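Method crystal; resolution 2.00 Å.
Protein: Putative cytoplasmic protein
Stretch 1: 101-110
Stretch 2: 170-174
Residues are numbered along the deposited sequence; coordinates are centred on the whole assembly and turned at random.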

ATOM      1  N   PHE A 101      -4.036   2.135  -8.749  1.00 22.55           N
ATOM      2  CA  PHE A 101      -2.793   2.631  -9.306  1.00 24.13           C
ATOM      3  C   PHE A 101      -1.789   1.523  -9.582  1.00 24.07           C
ATOM      4  O   PHE A 101      -1.121   1.534 -10.617  1.00 22.32           O
ATOM      5  CB  PHE A 101      -2.174   3.647  -8.356  1.00 29.41           C
ATOM      6  CG  PHE A 101      -0.860   4.204  -8.831  1.00 30.55           C
ATOM      7  CD1 PHE A 101      -0.747   4.779 -10.091  1.00 25.14           C
ATOM      8  CD2 PHE A 101       0.257   4.174  -8.007  1.00 30.50           C
ATOM      9  CE1 PHE A 101       0.470   5.307 -10.530  1.00 21.48           C
ATOM     10  CE2 PHE A 101       1.482   4.706  -8.434  1.00 28.52           C
ATOM     11  CZ  PHE A 101       1.586   5.269  -9.692  1.00 25.29           C
ATOM     12  N   LEU A 102      -1.670   0.580  -8.654  1.00 19.72           N
ATOM     13  CA  LEU A 102      -0.617  -0.434  -8.759  1.00 16.48           C
ATOM     14  C   LEU A 102      -0.514  -1.200 -10.102  1.00 17.14           C
ATOM     15  O   LEU A 102       0.582  -1.307 -10.664  1.00 20.19           O
ATOM     16  CB  LEU A 102      -0.672  -1.381  -7.551  1.00 13.38           C
ATOM     17  CG  LEU A 102      -0.126  -0.674  -6.309  1.00 21.00           C
ATOM     18  CD1 LEU A 102      -0.493  -1.415  -5.031  1.00 18.04           C
ATOM     19  CD2 LEU A 102       1.396  -0.539  -6.439  1.00 24.23           C
ATOM     20  N   PRO A 103      -1.634  -1.737 -10.627  1.00 26.31           N
ATOM     21  CA  PRO A 103      -1.453  -2.460 -11.895  1.00 27.88           C
ATOM     22  C   PRO A 103      -1.040  -1.555 -13.073  1.00 27.47           C
ATOM     23  O   PRO A 103      -0.409  -2.028 -14.022  1.00 24.17           O
ATOM     24  CB  PRO A 103      -2.832  -3.090 -12.145  1.00 27.04           C
ATOM     25  CG  PRO A 103      -3.789  -2.273 -11.340  1.00 29.93           C
ATOM     26  CD  PRO A 103      -3.012  -1.860 -10.115  1.00 26.33           C
ATOM     27  N   THR A 104      -1.358  -0.266 -13.006  1.00 25.49           N
ATOM     28  CA  THR A 104      -1.023   0.632 -14.115  1.00 28.79           C
ATOM     29  C   THR A 104       0.470   0.862 -14.222  1.00 29.44           C
ATOM     30  O   THR A 104       0.949   1.314 -15.259  1.00 30.23           O
ATOM     31  CB  THR A 104      -1.718   1.996 -13.985  1.00 29.10           C
ATOM     32  OG1 THR A 104      -1.083   2.761 -12.953  1.00 26.78           O
ATOM     33  CG2 THR A 104      -3.202   1.809 -13.647  1.00 26.71           C
ATOM     34  N   VAL A 105       1.205   0.570 -13.147  1.00 29.01           N
ATOM     35  CA  VAL A 105       2.663   0.745 -13.161  1.00 27.23           C
ATOM     36  C   VAL A 105       3.452  -0.569 -13.060  1.00 23.48           C
ATOM     37  O   VAL A 105       4.569  -0.670 -13.572  1.00 23.24           O
ATOM     38  CB  VAL A 105       3.136   1.787 -12.103  1.00 25.34           C
ATOM     39  CG1 VAL A 105       2.703   3.184 -12.524  1.00 29.42           C
ATOM     40  CG2 VAL A 105       2.585   1.463 -10.705  1.00 16.40           C
ATOM     41  N   LEU A 106       2.855  -1.587 -12.444  1.00 22.01           N
ATOM     42  CA  LEU A 106       3.526  -2.880 -12.298  1.00 19.11           C
ATOM     43  C   LEU A 106       3.098  -3.915 -13.342  1.00 23.23           C
ATOM     44  O   LEU A 106       3.768  -4.946 -13.505  1.00 22.78           O
ATOM     45  CB  LEU A 106       3.276  -3.453 -10.902  1.00 18.18           C
ATOM     46  CG  LEU A 106       3.645  -2.538  -9.753  1.00 15.06           C
ATOM     47  CD1 LEU A 106       3.310  -3.192  -8.408  1.00 19.53           C
ATOM     48  CD2 LEU A 106       5.147  -2.202  -9.839  1.00 19.04           C
ATOM     49  N   GLY A 107       1.995  -3.649 -14.042  1.00 23.43           N
ATOM     50  CA  GLY A 107       1.427  -4.632 -14.954  1.00 26.77           C
ATOM     51  C   GLY A 107       0.428  -5.507 -14.214  1.00 23.34           C
ATOM     52  O   GLY A 107       0.160  -5.298 -13.025  1.00 15.96           O
ATOM     53  N   LYS A 108      -0.137  -6.492 -14.901  1.00 17.87           N
ATOM     54  CA  LYS A 108      -1.098  -7.368 -14.246  1.00 21.07           C
ATOM     55  C   LYS A 108      -0.434  -8.144 -13.101  1.00 17.01           C
ATOM     56  O   LYS A 108       0.756  -8.507 -13.171  1.00 17.78           O
ATOM     57  CB  LYS A 108      -1.756  -8.312 -15.257  1.00 21.25           C
ATOM     58  CG  LYS A 108      -3.014  -9.008 -14.695  1.00 25.15           C
ATOM     59  CD  LYS A 108      -3.690  -9.880 -15.745  1.00 34.81           C
ATOM     60  CE  LYS A 108      -4.919 -10.579 -15.169  1.00 38.55           C
ATOM     61  NZ  LYS A 108      -6.020  -9.641 -14.881  1.00 47.83           N
ATOM     62  N   ALA A 109      -1.189  -8.341 -12.021  1.00 17.61           N
ATOM     63  CA  ALA A 109      -0.725  -9.124 -10.871  1.00 18.14           C
ATOM     64  C   ALA A 109      -0.327 -10.537 -11.250  1.00 22.19           C
ATOM     65  O   ALA A 109      -0.934 -11.160 -12.135  1.00 16.80           O
ATOM     66  CB  ALA A 109      -1.783  -9.187  -9.833  1.00 13.58           C
ATOM     67  N   ASP A 110       0.684 -11.043 -10.552  1.00 16.55           N
ATOM     68  CA  ASP A 110       1.117 -12.411 -10.721  1.00 11.00           C
ATOM     69  C   ASP A 110       0.092 -13.366 -10.146  1.00 11.61           C
ATOM     70  O   ASP A 110      -0.072 -14.474 -10.648  1.00 13.60           O
ATOM     71  CB  ASP A 110       2.425 -12.609  -9.973  1.00 11.67           C
ATOM     72  CG  ASP A 110       3.579 -11.893 -10.650  1.00 20.46           C
ATOM     73  OD1 ASP A 110       3.667 -11.986 -11.895  1.00 17.82           O
ATOM     74  OD2 ASP A 110       4.353 -11.229  -9.940  1.00 19.87           O
ATOM     75  N   ALA A 170      -6.924 -11.670  -2.453  1.00 16.67           N
ATOM     76  CA  ALA A 170      -5.562 -11.150  -2.295  1.00 15.52           C
ATOM     77  C   ALA A 170      -4.985 -11.090  -3.685  1.00 21.09           C
ATOM     78  O   ALA A 170      -5.187 -12.012  -4.486  1.00 18.78           O
ATOM     79  CB  ALA A 170      -4.723 -12.036  -1.423  1.00 16.72           C
ATOM     80  N   THR A 171      -4.273  -9.999  -3.957  1.00 18.76           N
ATOM     81  CA  THR A 171      -3.691  -9.716  -5.259  1.00 17.63           C
ATOM     82  C   THR A 171      -2.236  -9.321  -4.991  1.00 19.45           C
ATOM     83  O   THR A 171      -1.954  -8.523  -4.089  1.00 16.38           O
ATOM     84  CB  THR A 171      -4.470  -8.564  -5.947  1.00 20.28           C
ATOM     85  OG1 THR A 171      -5.806  -8.999  -6.234  1.00 19.93           O
ATOM     86  CG2 THR A 171      -3.820  -8.154  -7.256  1.00 19.95           C
ATOM     87  N   PHE A 172      -1.325  -9.888  -5.774  1.00 21.27           N
ATOM     88  CA  PHE A 172       0.077  -9.944  -5.423  1.00 19.73           C
ATOM     89  C   PHE A 172       0.998  -9.826  -6.636  1.00 18.85           C
ATOM     90  O   PHE A 172       0.763 -10.491  -7.670  1.00 17.35           O
ATOM     91  CB  PHE A 172       0.360 -11.274  -4.721  1.00 18.67           C
ATOM     92  CG  PHE A 172       1.832 -11.576  -4.566  1.00 19.17           C
ATOM     93  CD1 PHE A 172       2.528 -11.094  -3.473  1.00 17.31           C
ATOM     94  CD2 PHE A 172       2.508 -12.346  -5.505  1.00 19.58           C
ATOM     95  CE1 PHE A 172       3.885 -11.358  -3.322  1.00 21.51           C
ATOM     96  CE2 PHE A 172       3.869 -12.619  -5.364  1.00 18.06           C
ATOM     97  CZ  PHE A 172       4.556 -12.123  -4.268  1.00 18.11           C
ATOM     98  N   TRP A 173       2.048  -9.008  -6.475  1.00 19.00           N
ATOM     99  CA  TRP A 173       3.153  -8.882  -7.449  1.00 19.86           C
ATOM    100  C   TRP A 173       4.470  -9.275  -6.804  1.00 19.78           C
ATOM    101  O   TRP A 173       4.829  -8.754  -5.738  1.00 15.20           O
ATOM    102  CB  TRP A 173       3.312  -7.431  -7.934  1.00 16.66           C
ATOM    103  CG  TRP A 173       2.155  -6.868  -8.737  1.00 13.41           C
ATOM    104  CD1 TRP A 173       2.094  -6.747 -10.091  1.00 15.86           C
ATOM    105  CD2 TRP A 173       0.933  -6.314  -8.228  1.00 17.30           C
ATOM    106  NE1 TRP A 173       0.896  -6.183 -10.463  1.00 17.21           N
ATOM    107  CE2 TRP A 173       0.170  -5.899  -9.339  1.00 19.15           C
ATOM    108  CE3 TRP A 173       0.406  -6.135  -6.940  1.00 18.54           C
ATOM    109  CZ2 TRP A 173      -1.098  -5.323  -9.205  1.00 21.53           C
ATOM    110  CZ3 TRP A 173      -0.846  -5.562  -6.810  1.00 23.83           C
ATOM    111  CH2 TRP A 173      -1.590  -5.168  -7.939  1.00 23.23           C
ATOM    112  N   SER A 174       5.214 -10.161  -7.459  1.00 17.57           N
ATOM    113  CA  SER A 174       6.550 -10.527  -6.987  1.00 14.79           C
ATOM    114  C   SER A 174       7.517  -9.358  -7.141  1.00 16.99           C
ATOM    115  O   SER A 174       7.500  -8.646  -8.155  1.00 16.07           O
ATOM    116  CB  SER A 174       7.096 -11.730  -7.784  1.00 24.00           C
ATOM    117  OG  SER A 174       6.494 -12.933  -7.357  1.00 28.64           O
TER

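The contact is built around one large bump, the indole of Trp 173, and a hollow that the end of a helix and the loop after it form around it. The strand 170-174 runs at 27° to the helix 101-106, with the axes 10.7 Å apart at closest approach, and the indole of Trp 173 occupies part of the space between them. Trp 173 leaves its backbone sideways, but with chi1 near -65° (m) the end of the ring system comes nearer to the first stretch, and this residue has the largest area covered in the contact.

The hollow has two walls. On one face of the indole lies Leu 106, whose CB sits 3.9 Å from the centroid of the five-membered ring in a CH-pi contact and 3.6 Å from CD1 of Trp 173. On the opposite face lies Ala 109, its CA 3.7 Å from the same centroid. The ring is thus held between helix and loop like a blade in a slot. A small residue suits the second wall: the backbone of Ala 109 can lie close over the ring, while its methyl fits into a narrow place, with CB 3.4 Å from CG2 of Thr 171 and 3.6 Å from O of Phe 172. Farther along the indole, the six-membered ring meets Leu 102, where CB is 3.9 Å from CH2 of Trp 173, and Pro 103, whose CD is 4.1 Å from CZ2 of Trp 173. These apolar groups suit the hydrocarbon part of the ring.

The slot also answers the indole's one polar atom. NE1 of Trp 173 donates to O of Gly 107 at 2.8 Å, nearly straight at 167°, and the acceptor lies at the ring edge near its plane, where the N-H points. Gly 107 is the first residue to leave helical geometry, with a positive phi of 90°. At these backbone angles a CB would jam against the carbonyl O of Leu 106, so glycine suits the turn that leads from one wall to the other.

Beyond the slot, Asp 110 reaches toward the strand and fastens the loop to it. Its OD2 accepts a hydrogen bond from N of Ser 174 at 2.8 Å and 172°, and its own N makes a weak one to O of Phe 172 at 2.9 Å, bent to 124°. Aspartate suits this place because its short side chain carries an acceptor to a backbone N-H, while its CB lies 4.5 Å from CD2 of Phe 172.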